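PDB 4OOB: uncharacterized protein HtdX from Mycobacterium tuberculosis, which catalyses the reversible hydration of trans-2-enoyl-CoA to (3R)-3-hydroxyacyl-CoA, with a preference for medium-length C8 to C12 chains. Local coordinates for residues Ala68-His74 with Gln121-His127; Ala152-Pro158 with Leu224-Leu230. All coordinates share one frame; numbering follows the deposited sequence.

Contact 1 of 2, residues Ala68-His74 with Gln121-His127; sequences AIHTENH and QVTTFLH
T71 and E72 lie across from T124 as a classic beta bulge, next to the non-hydrogen-bonded pair H70-F125, in the long antiparallel sheet of this hotdog fold. T71 N donates a hydrogen bond to T124 O at 3.0 Å, and T124 N reaches E72 O at 2.9 Å. With chi1 at 50°, T71 OG1 is wedged between backbone N and carbonyl carbon, 3.1 Å from T124 O, a bond left unsettled by an alternative acceptor; T71 CG2 rests 3.8 Å from L126 CB. On the face of H70, N73, T123 and F125, F125 CZ lies over one face of the H70 ring, the two rings oblique at 35°. F125 CE1 comes within 3.4 Å of H70 CB, while T123 CG2 stands 3.5 Å from H70 NE2. Farther out, F218 and M194 meet H70, and F49 of helix 43-57 touches F125. The other face mixes aliphatic I69, V122 and L126 with polar groups: T124 OG1 bonds to D106, E72 OE1 forms a salt bridge with R217, and H74 ND1 bonds to S215. H74 NE2 donates an almost straight bond (170°) on the anti side of E72 OE2 but well out of the carboxylate plane, at 3.0 Å.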
ATOM      1  N   ALA A  68       1.890  -2.792 -13.182  1.00 17.40           N
ATOM      2  CA  ALA A  68       0.695  -2.787 -12.308  1.00 15.96           C
ATOM      3  C   ALA A  68       0.636  -1.524 -11.498  1.00 14.57           C
ATOM      4  O   ALA A  68       1.657  -0.992 -11.081  1.00 13.83           O
ATOM      5  CB  ALA A  68       0.720  -3.921 -11.327  1.00 15.84           C
ATOM      6  N   ILE A  69      -0.565  -1.077 -11.231  1.00 13.88           N
ATOM      7  CA  ILE A  69      -0.744   0.159 -10.498  1.00 13.65           C
ATOM      8  C   ILE A  69      -1.671  -0.175  -9.350  1.00 13.03           C
ATOM      9  O   ILE A  69      -2.727  -0.740  -9.572  1.00 11.96           O
ATOM     10  CB  ILE A  69      -1.375   1.227 -11.403  1.00 14.33           C
ATOM     11  CG1 ILE A  69      -0.469   1.489 -12.619  1.00 14.55           C
ATOM     12  CG2 ILE A  69      -1.685   2.513 -10.602  1.00 15.23           C
ATOM     13  CD1 ILE A  69      -1.090   2.463 -13.651  1.00 15.48           C
ATOM     14  N   HIS A  70      -1.242   0.160  -8.135  1.00 12.17           N
ATOM     15  CA  HIS A  70      -2.060  -0.020  -6.962  1.00 11.92           C
ATOM     16  C   HIS A  70      -3.114   1.140  -6.923  1.00 11.64           C
ATOM     17  O   HIS A  70      -2.783   2.323  -6.812  1.00 10.98           O
ATOM     18  CB  HIS A  70      -1.147  -0.050  -5.722  1.00 11.41           C
ATOM     19  CG  HIS A  70      -1.802  -0.585  -4.511  1.00 11.43           C
ATOM     20  ND1 HIS A  70      -1.127  -0.829  -3.334  1.00 11.38           N
ATOM     21  CD2 HIS A  70      -3.081  -0.932  -4.282  1.00 11.76           C
ATOM     22  CE1 HIS A  70      -1.966  -1.293  -2.433  1.00 11.11           C
ATOM     23  NE2 HIS A  70      -3.162  -1.339  -2.978  1.00 11.77           N
ATOM     24  N   THR A  71      -4.392   0.790  -6.967  1.00 11.38           N
ATOM     25  CA  THR A  71      -5.418   1.815  -7.012  1.00 11.49           C
ATOM     26  C   THR A  71      -6.097   2.033  -5.659  1.00 12.19           C
ATOM     27  O   THR A  71      -6.426   3.159  -5.368  1.00 12.27           O
ATOM     28  CB  THR A  71      -6.481   1.484  -8.059  1.00 11.47           C
ATOM     29  OG1 THR A  71      -6.904   0.156  -7.847  1.00 11.04           O
ATOM     30  CG2 THR A  71      -5.898   1.578  -9.539  1.00 11.34           C
ATOM     31  N   GLU A  72      -6.250   0.980  -4.842  1.00 13.00           N
ATOM     32  CA  GLU A  72      -7.006   1.023  -3.603  1.00 14.27           C
ATOM     33  C   GLU A  72      -6.556  -0.019  -2.615  1.00 14.05           C
ATOM     34  O   GLU A  72      -6.114  -1.127  -2.981  1.00 13.65           O
ATOM     35  CB  GLU A  72      -8.496   0.815  -3.859  1.00 16.25           C
ATOM     36  CG  GLU A  72      -9.281   2.102  -3.729  1.00 18.86           C
ATOM     37  CD  GLU A  72     -10.752   1.978  -4.024  1.00 20.47           C
ATOM     38  OE1 GLU A  72     -11.209   2.773  -4.875  1.00 25.57           O
ATOM     39  OE2 GLU A  72     -11.444   1.139  -3.400  1.00 20.60           O
ATOM     40  N   ASN A  73      -6.698   0.333  -1.343  1.00 13.94           N
ATOM     41  CA  ASN A  73      -6.341  -0.563  -0.274  1.00 14.00           C
ATOM     42  C   ASN A  73      -7.193  -0.327   0.938  1.00 14.16           C
ATOM     43  O   ASN A  73      -7.270   0.818   1.411  1.00 14.53           O
ATOM     44  CB  ASN A  73      -4.882  -0.380   0.124  1.00 13.97           C
ATOM     45  CG  ASN A  73      -4.278  -1.672   0.629  1.00 14.33           C
ATOM     46  OD1 ASN A  73      -4.040  -1.864   1.840  1.00 15.75           O
ATOM     47  ND2 ASN A  73      -4.060  -2.578  -0.277  1.00 13.66           N
ATOM     48  N   HIS A  74      -7.806  -1.393   1.446  1.00 14.56           N
ATOM     49  CA  HIS A  74      -8.658  -1.294   2.625  1.00 15.80           C
ATOM     50  C   HIS A  74      -8.172  -2.305   3.633  1.00 15.27           C
ATOM     51  O   HIS A  74      -8.155  -3.530   3.364  1.00 14.40           O
ATOM     52  CB  HIS A  74     -10.136  -1.546   2.302  1.00 17.23           C
ATOM     53  CG  HIS A  74     -10.675  -0.612   1.283  1.00 19.29           C
ATOM     54  ND1 HIS A  74     -11.155   0.640   1.605  1.00 21.56           N
ATOM     55  CD2 HIS A  74     -10.754  -0.719  -0.062  1.00 19.65           C
ATOM     56  CE1 HIS A  74     -11.538   1.250   0.498  1.00 21.73           C
ATOM     57  NE2 HIS A  74     -11.283   0.454  -0.526  1.00 20.71           N
ATOM     58  N   GLN A 121      -7.360  -7.503   4.627  1.00 13.98           N
ATOM     59  CA  GLN A 121      -7.082  -6.533   3.582  1.00 12.96           C
ATOM     60  C   GLN A 121      -7.713  -6.833   2.199  1.00 12.81           C
ATOM     61  O   GLN A 121      -7.727  -7.952   1.759  1.00 12.47           O
ATOM     62  CB  GLN A 121      -5.594  -6.400   3.440  1.00 12.05           C
ATOM     63  CG  GLN A 121      -5.132  -5.568   2.276  1.00 11.49           C
ATOM     64  CD  GLN A 121      -3.622  -5.498   2.257  1.00 11.15           C
ATOM     65  OE1 GLN A 121      -3.068  -4.486   2.627  1.00 11.27           O
ATOM     66  NE2 GLN A 121      -2.949  -6.599   1.890  1.00 10.93           N
ATOM     67  N   VAL A 122      -8.210  -5.767   1.556  1.00 12.64           N
ATOM     68  CA  VAL A 122      -8.605  -5.740   0.162  1.00 12.53           C
ATOM     69  C   VAL A 122      -7.677  -4.732  -0.570  1.00 12.90           C
ATOM     70  O   VAL A 122      -7.615  -3.527  -0.266  1.00 12.79           O
ATOM     71  CB  VAL A 122     -10.076  -5.365  -0.057  1.00 12.62           C
ATOM     72  CG1 VAL A 122     -10.484  -5.642  -1.506  1.00 12.58           C
ATOM     73  CG2 VAL A 122     -11.031  -6.136   0.902  1.00 12.58           C
ATOM     74  N   THR A 123      -6.912  -5.294  -1.492  1.00 12.71           N
ATOM     75  CA  THR A 123      -5.960  -4.593  -2.260  1.00 12.89           C
ATOM     76  C   THR A 123      -6.475  -4.725  -3.680  1.00 13.72           C
ATOM     77  O   THR A 123      -6.752  -5.837  -4.148  1.00 15.24           O
ATOM     78  CB  THR A 123      -4.596  -5.314  -2.218  1.00 12.62           C
ATOM     79  OG1 THR A 123      -4.032  -5.190  -0.905  1.00 12.43           O
ATOM     80  CG2 THR A 123      -3.631  -4.774  -3.321  1.00 12.18           C
ATOM     81  N   THR A 124      -6.525  -3.618  -4.379  1.00 13.57           N
ATOM     82  CA  THR A 124      -6.933  -3.637  -5.728  1.00 14.41           C
ATOM     83  C   THR A 124      -5.774  -3.151  -6.559  1.00 14.30           C
ATOM     84  O   THR A 124      -5.290  -2.039  -6.386  1.00 13.98           O
ATOM     85  CB  THR A 124      -8.177  -2.740  -5.871  1.00 14.46           C
ATOM     86  OG1 THR A 124      -9.218  -3.331  -5.105  1.00 15.32           O
ATOM     87  CG2 THR A 124      -8.653  -2.662  -7.257  1.00 14.50           C
ATOM     88  N   PHE A 125      -5.343  -4.012  -7.460  1.00 15.63           N
ATOM     89  CA  PHE A 125      -4.367  -3.677  -8.476  1.00 17.27           C
ATOM     90  C   PHE A 125      -5.030  -3.543  -9.857  1.00 16.45           C
ATOM     91  O   PHE A 125      -5.979  -4.275 -10.188  1.00 16.23           O
ATOM     92  CB  PHE A 125      -3.249  -4.734  -8.513  1.00 19.41           C
ATOM     93  CG  PHE A 125      -2.155  -4.482  -7.533  1.00 22.61           C
ATOM     94  CD1 PHE A 125      -1.292  -3.418  -7.707  1.00 26.90           C
ATOM     95  CD2 PHE A 125      -1.956  -5.315  -6.459  1.00 25.63           C
ATOM     96  CE1 PHE A 125      -0.257  -3.184  -6.808  1.00 27.59           C
ATOM     97  CE2 PHE A 125      -0.945  -5.067  -5.547  1.00 25.45           C
ATOM     98  CZ  PHE A 125      -0.113  -3.993  -5.706  1.00 25.68           C
ATOM     99  N   LEU A 126      -4.558  -2.541 -10.597  1.00 15.64           N
ATOM    100  CA  LEU A 126      -4.861  -2.315 -12.022  1.00 15.34           C
ATOM    101  C   LEU A 126      -3.689  -2.880 -12.826  1.00 15.17           C
ATOM    102  O   LEU A 126      -2.515  -2.435 -12.681  1.00 13.83           O
ATOM    103  CB  LEU A 126      -5.022  -0.812 -12.350  1.00 15.36           C
ATOM    104  CG  LEU A 126      -5.307  -0.448 -13.833  1.00 15.26           C
ATOM    105  CD1 LEU A 126      -6.713  -0.833 -14.257  1.00 15.51           C
ATOM    106  CD2 LEU A 126      -5.089   1.014 -14.107  1.00 15.45           C
ATOM    107  N   HIS A 127      -3.991  -3.916 -13.595  1.00 15.77           N
ATOM    108  CA  HIS A 127      -3.042  -4.467 -14.536  1.00 16.42           C
ATOM    109  C   HIS A 127      -3.245  -3.847 -15.898  1.00 16.12           C
ATOM    110  O   HIS A 127      -4.212  -4.135 -16.595  1.00 16.85           O
ATOM    111  CB  HIS A 127      -3.197  -5.964 -14.579  1.00 17.45           C
ATOM    112  CG  HIS A 127      -2.881  -6.613 -13.267  1.00 18.95           C
ATOM    113  ND1 HIS A 127      -1.600  -6.663 -12.754  1.00 19.56           N
ATOM    114  CD2 HIS A 127      -3.670  -7.236 -12.365  1.00 20.25           C
ATOM    115  CE1 HIS A 127      -1.615  -7.291 -11.597  1.00 19.15           C
ATOM    116  NE2 HIS A 127      -2.857  -7.642 -11.334  1.00 20.56           N
TER

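Contact 2 of 2, residues Ala152-Pro158 with Leu224-Leu230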
ATOM      1  N   ALA A 152       2.335  18.347   7.152  1.00 20.30           N
ATOM      2  CA  ALA A 152       3.673  17.813   7.006  1.00 19.54           C
ATOM      3  C   ALA A 152       3.995  17.704   5.541  1.00 18.66           C
ATOM      4  O   ALA A 152       3.120  17.841   4.667  1.00 19.76           O
ATOM      5  CB  ALA A 152       3.794  16.463   7.664  1.00 19.31           C
ATOM      6  N   VAL A 153       5.272  17.544   5.288  1.00 17.81           N
ATOM      7  CA  VAL A 153       5.795  17.418   3.946  1.00 17.11           C
ATOM      8  C   VAL A 153       6.621  16.155   3.839  1.00 17.07           C
ATOM      9  O   VAL A 153       7.594  15.964   4.559  1.00 16.56           O
ATOM     10  CB  VAL A 153       6.678  18.606   3.598  1.00 16.76           C
ATOM     11  CG1 VAL A 153       7.267  18.428   2.205  1.00 16.45           C
ATOM     12  CG2 VAL A 153       5.887  19.910   3.720  1.00 17.07           C
ATOM     13  N   LEU A 154       6.204  15.281   2.938  1.00 17.95           N
ATOM     14  CA  LEU A 154       6.955  14.059   2.617  1.00 17.84           C
ATOM     15  C   LEU A 154       7.934  14.363   1.508  1.00 18.15           C
ATOM     16  O   LEU A 154       7.518  14.937   0.505  1.00 19.14           O
ATOM     17  CB  LEU A 154       5.959  12.986   2.160  1.00 17.50           C
ATOM     18  CG  LEU A 154       5.581  12.002   3.246  1.00 17.68           C
ATOM     19  CD1 LEU A 154       5.337  12.641   4.583  1.00 17.62           C
ATOM     20  CD2 LEU A 154       4.384  11.192   2.847  1.00 17.98           C
ATOM     21  N   ARG A 155       9.207  14.009   1.677  1.00 18.58           N
ATOM     22  CA  ARG A 155      10.197  14.081   0.590  1.00 19.19           C
ATOM     23  C   ARG A 155      10.718  12.688   0.279  1.00 17.80           C
ATOM     24  O   ARG A 155      11.255  12.011   1.130  1.00 16.65           O
ATOM     25  CB  ARG A 155      11.435  14.966   0.894  1.00 21.08           C
ATOM     26  CG  ARG A 155      12.044  15.455  -0.464  1.00 22.67           C
ATOM     27  CD  ARG A 155      13.511  15.302  -0.507  1.00 23.19           C
ATOM     28  NE  ARG A 155      14.232  15.393  -1.793  1.00 25.37           N
ATOM     29  CZ  ARG A 155      13.844  15.938  -2.962  1.00 27.15           C
ATOM     30  NH1 ARG A 155      12.669  16.507  -3.196  1.00 27.52           N
ATOM     31  NH2 ARG A 155      14.693  15.901  -3.966  1.00 28.27           N
ATOM     32  N   ILE A 156      10.619  12.301  -0.975  1.00 17.92           N
ATOM     33  CA  ILE A 156      10.759  10.911  -1.324  1.00 18.05           C
ATOM     34  C   ILE A 156      11.719  10.820  -2.486  1.00 18.71           C
ATOM     35  O   ILE A 156      11.424  11.317  -3.548  1.00 19.26           O
ATOM     36  CB  ILE A 156       9.405  10.311  -1.693  1.00 17.27           C
ATOM     37  CG1 ILE A 156       8.384  10.637  -0.628  1.00 16.45           C
ATOM     38  CG2 ILE A 156       9.497   8.780  -1.838  1.00 17.54           C
ATOM     39  CD1 ILE A 156       7.030  10.099  -1.013  1.00 16.32           C
ATOM     40  N   THR A 157      12.866  10.198  -2.245  1.00 20.00           N
ATOM     41  CA  THR A 157      13.934  10.046  -3.221  1.00 21.54           C
ATOM     42  C   THR A 157      13.901   8.649  -3.893  1.00 20.58           C
ATOM     43  O   THR A 157      13.390   7.665  -3.319  1.00 20.36           O
ATOM     44  CB  THR A 157      15.307  10.185  -2.533  1.00 23.47           C
ATOM     45  OG1 THR A 157      15.476   9.103  -1.608  1.00 25.08           O
ATOM     46  CG2 THR A 157      15.405  11.482  -1.712  1.00 25.11           C
ATOM     47  N   PRO A 158      14.466   8.551  -5.103  1.00 19.67           N
ATOM     48  CA  PRO A 158      14.728   7.236  -5.664  1.00 19.41           C
ATOM     49  C   PRO A 158      15.396   6.298  -4.645  1.00 18.83           C
ATOM     50  O   PRO A 158      15.018   5.128  -4.529  1.00 18.41           O
ATOM     51  CB  PRO A 158      15.673   7.549  -6.849  1.00 19.58           C
ATOM     52  CG  PRO A 158      15.150   8.887  -7.323  1.00 19.95           C
ATOM     53  CD  PRO A 158      14.889   9.625  -6.022  1.00 20.10           C
ATOM     54  N   LEU A 224       9.347  10.457  -8.813  1.00 19.16           N
ATOM     55  CA  LEU A 224      10.462  10.690  -7.870  1.00 19.20           C
ATOM     56  C   LEU A 224      11.557  11.510  -8.592  1.00 19.45           C
ATOM     57  O   LEU A 224      11.688  11.397  -9.807  1.00 20.18           O
ATOM     58  CB  LEU A 224      11.025   9.359  -7.356  1.00 18.46           C
ATOM     59  CG  LEU A 224      10.070   8.282  -6.813  1.00 17.16           C
ATOM     60  CD1 LEU A 224      10.841   7.019  -6.474  1.00 16.61           C
ATOM     61  CD2 LEU A 224       9.359   8.770  -5.545  1.00 18.37           C
ATOM     62  N   PRO A 225      12.300  12.359  -7.857  1.00 19.82           N
ATOM     63  CA  PRO A 225      12.075  12.734  -6.439  1.00 20.00           C
ATOM     64  C   PRO A 225      10.756  13.512  -6.258  1.00 20.24           C
ATOM     65  O   PRO A 225      10.349  14.261  -7.129  1.00 20.61           O
ATOM     66  CB  PRO A 225      13.259  13.676  -6.132  1.00 21.20           C
ATOM     67  CG  PRO A 225      13.678  14.210  -7.493  1.00 20.77           C
ATOM     68  CD  PRO A 225      13.500  13.025  -8.400  1.00 20.16           C
ATOM     69  N   ALA A 226      10.095  13.319  -5.136  1.00 20.60           N
ATOM     70  CA  ALA A 226       8.813  13.949  -4.880  1.00 20.14           C
ATOM     71  C   ALA A 226       8.895  14.752  -3.591  1.00 20.27           C
ATOM     72  O   ALA A 226       9.394  14.275  -2.549  1.00 18.21           O
ATOM     73  CB  ALA A 226       7.734  12.900  -4.748  1.00 19.98           C
ATOM     74  N   THR A 227       8.341  15.955  -3.667  1.00 20.45           N
ATOM     75  CA  THR A 227       8.066  16.714  -2.475  1.00 20.54           C
ATOM     76  C   THR A 227       6.566  16.836  -2.390  1.00 21.78           C
ATOM     77  O   THR A 227       5.965  17.422  -3.275  1.00 24.40           O
ATOM     78  CB  THR A 227       8.708  18.084  -2.567  1.00 20.00           C
ATOM     79  OG1 THR A 227      10.123  17.895  -2.644  1.00 21.20           O
ATOM     80  CG2 THR A 227       8.416  18.860  -1.376  1.00 19.70           C
ATOM     81  N   ALA A 228       5.948  16.321  -1.331  1.00 21.32           N
ATOM     82  CA  ALA A 228       4.499  16.242  -1.319  1.00 19.98           C
ATOM     83  C   ALA A 228       3.891  16.672   0.030  1.00 19.72           C
ATOM     84  O   ALA A 228       4.347  16.256   1.118  1.00 19.24           O
ATOM     85  CB  ALA A 228       4.078  14.862  -1.700  1.00 19.68           C
ATOM     86  N   GLY A 229       2.857  17.511  -0.065  1.00 18.84           N
ATOM     87  CA  GLY A 229       2.239  18.147   1.110  1.00 19.56           C
ATOM     88  C   GLY A 229       1.196  17.202   1.645  1.00 19.89           C
ATOM     89  O   GLY A 229       0.385  16.676   0.863  1.00 19.76           O
ATOM     90  N   LEU A 230       1.235  16.954   2.959  1.00 19.62           N
ATOM     91  CA  LEU A 230       0.247  16.083   3.607  1.00 19.18           C
ATOM     92  C   LEU A 230      -0.726  16.900   4.486  1.00 19.69           C
ATOM     93  O   LEU A 230      -0.320  17.626   5.382  1.00 20.60           O
ATOM     94  CB  LEU A 230       0.914  14.976   4.447  1.00 18.42           C
ATOM     95  CG  LEU A 230      -0.078  14.147   5.298  1.00 17.78           C
ATOM     96  CD1 LEU A 230      -0.902  13.233   4.426  1.00 17.61           C
ATOM     97  CD2 LEU A 230       0.646  13.344   6.364  1.00 18.28           C
TER
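L224 forks against I156 and P158, sending one methyl to each. Its CD2 presses on I156 CG2 at 3.7 Å, and its CD1 lies 4.0 Å from P158 CA, at the start of helix 158-167. P158 and L224 run past one another, pointing opposite ways, which brings P158 CD to 4.1 Å from L224 CB. I161 of the same helix touches both L224 and I156, and T157, at the N-cap, uses OG1 to hold K160 N.

Farther along the inward face, bulk and smallness match up across the strands: A226 sits beside I156, the two CB atoms 4.3 Å apart, and A228 lies opposite L154. The larger partners spread beyond these small alanines, I156 reaching F195 and T196 of helix 193-199 and L154 reaching A199 of that helix and L243 of strand 238-244. The contact as a whole joins the outermost strand 152-156 of the hotdog sheet to its antiparallel neighbour 226-234, through regular backbone bonds that lengthen to 3.3 Å between A152 N and L230 O.

The outward face is more open to solvent. R155, bent at chi2 (-134°), runs alongside P225, which follows a cis peptide bond, and lays NH2 3.4 Å from P225 CB. The edge of the guanidinium is turned to T227, where R155 NH1 makes a weak, strongly bent bond (122°) to T227 OG1 at 3.0 Å. T227 CG2 meets V153 CG1 at 3.8 Å, and V153 has only the backbone of G229 directly opposite.

Both segments of contact 1 precede those of contact 2 in the chain, since strand 116-128 is followed by strand 152-156. Both contacts belong to one antiparallel sheet, yet they do not touch: their centres lie 21 Å apart and their nearest atoms about 13 Å. Between them, strands 212-218, 251-259 and 238-244 carry the sheet from strand 69-77 to strand 226-234. Helix 193-199 spans part of this interval, packing M194 on H70 and N73 of contact 1, and F195, T196 and A199 on residues of contact 2. The result is one continuous ten-strand antiparallel sheet, consistent with the double hotdog architecture of MaoC-like hydratases, with contact 1 inside it and contact 2 at its margin.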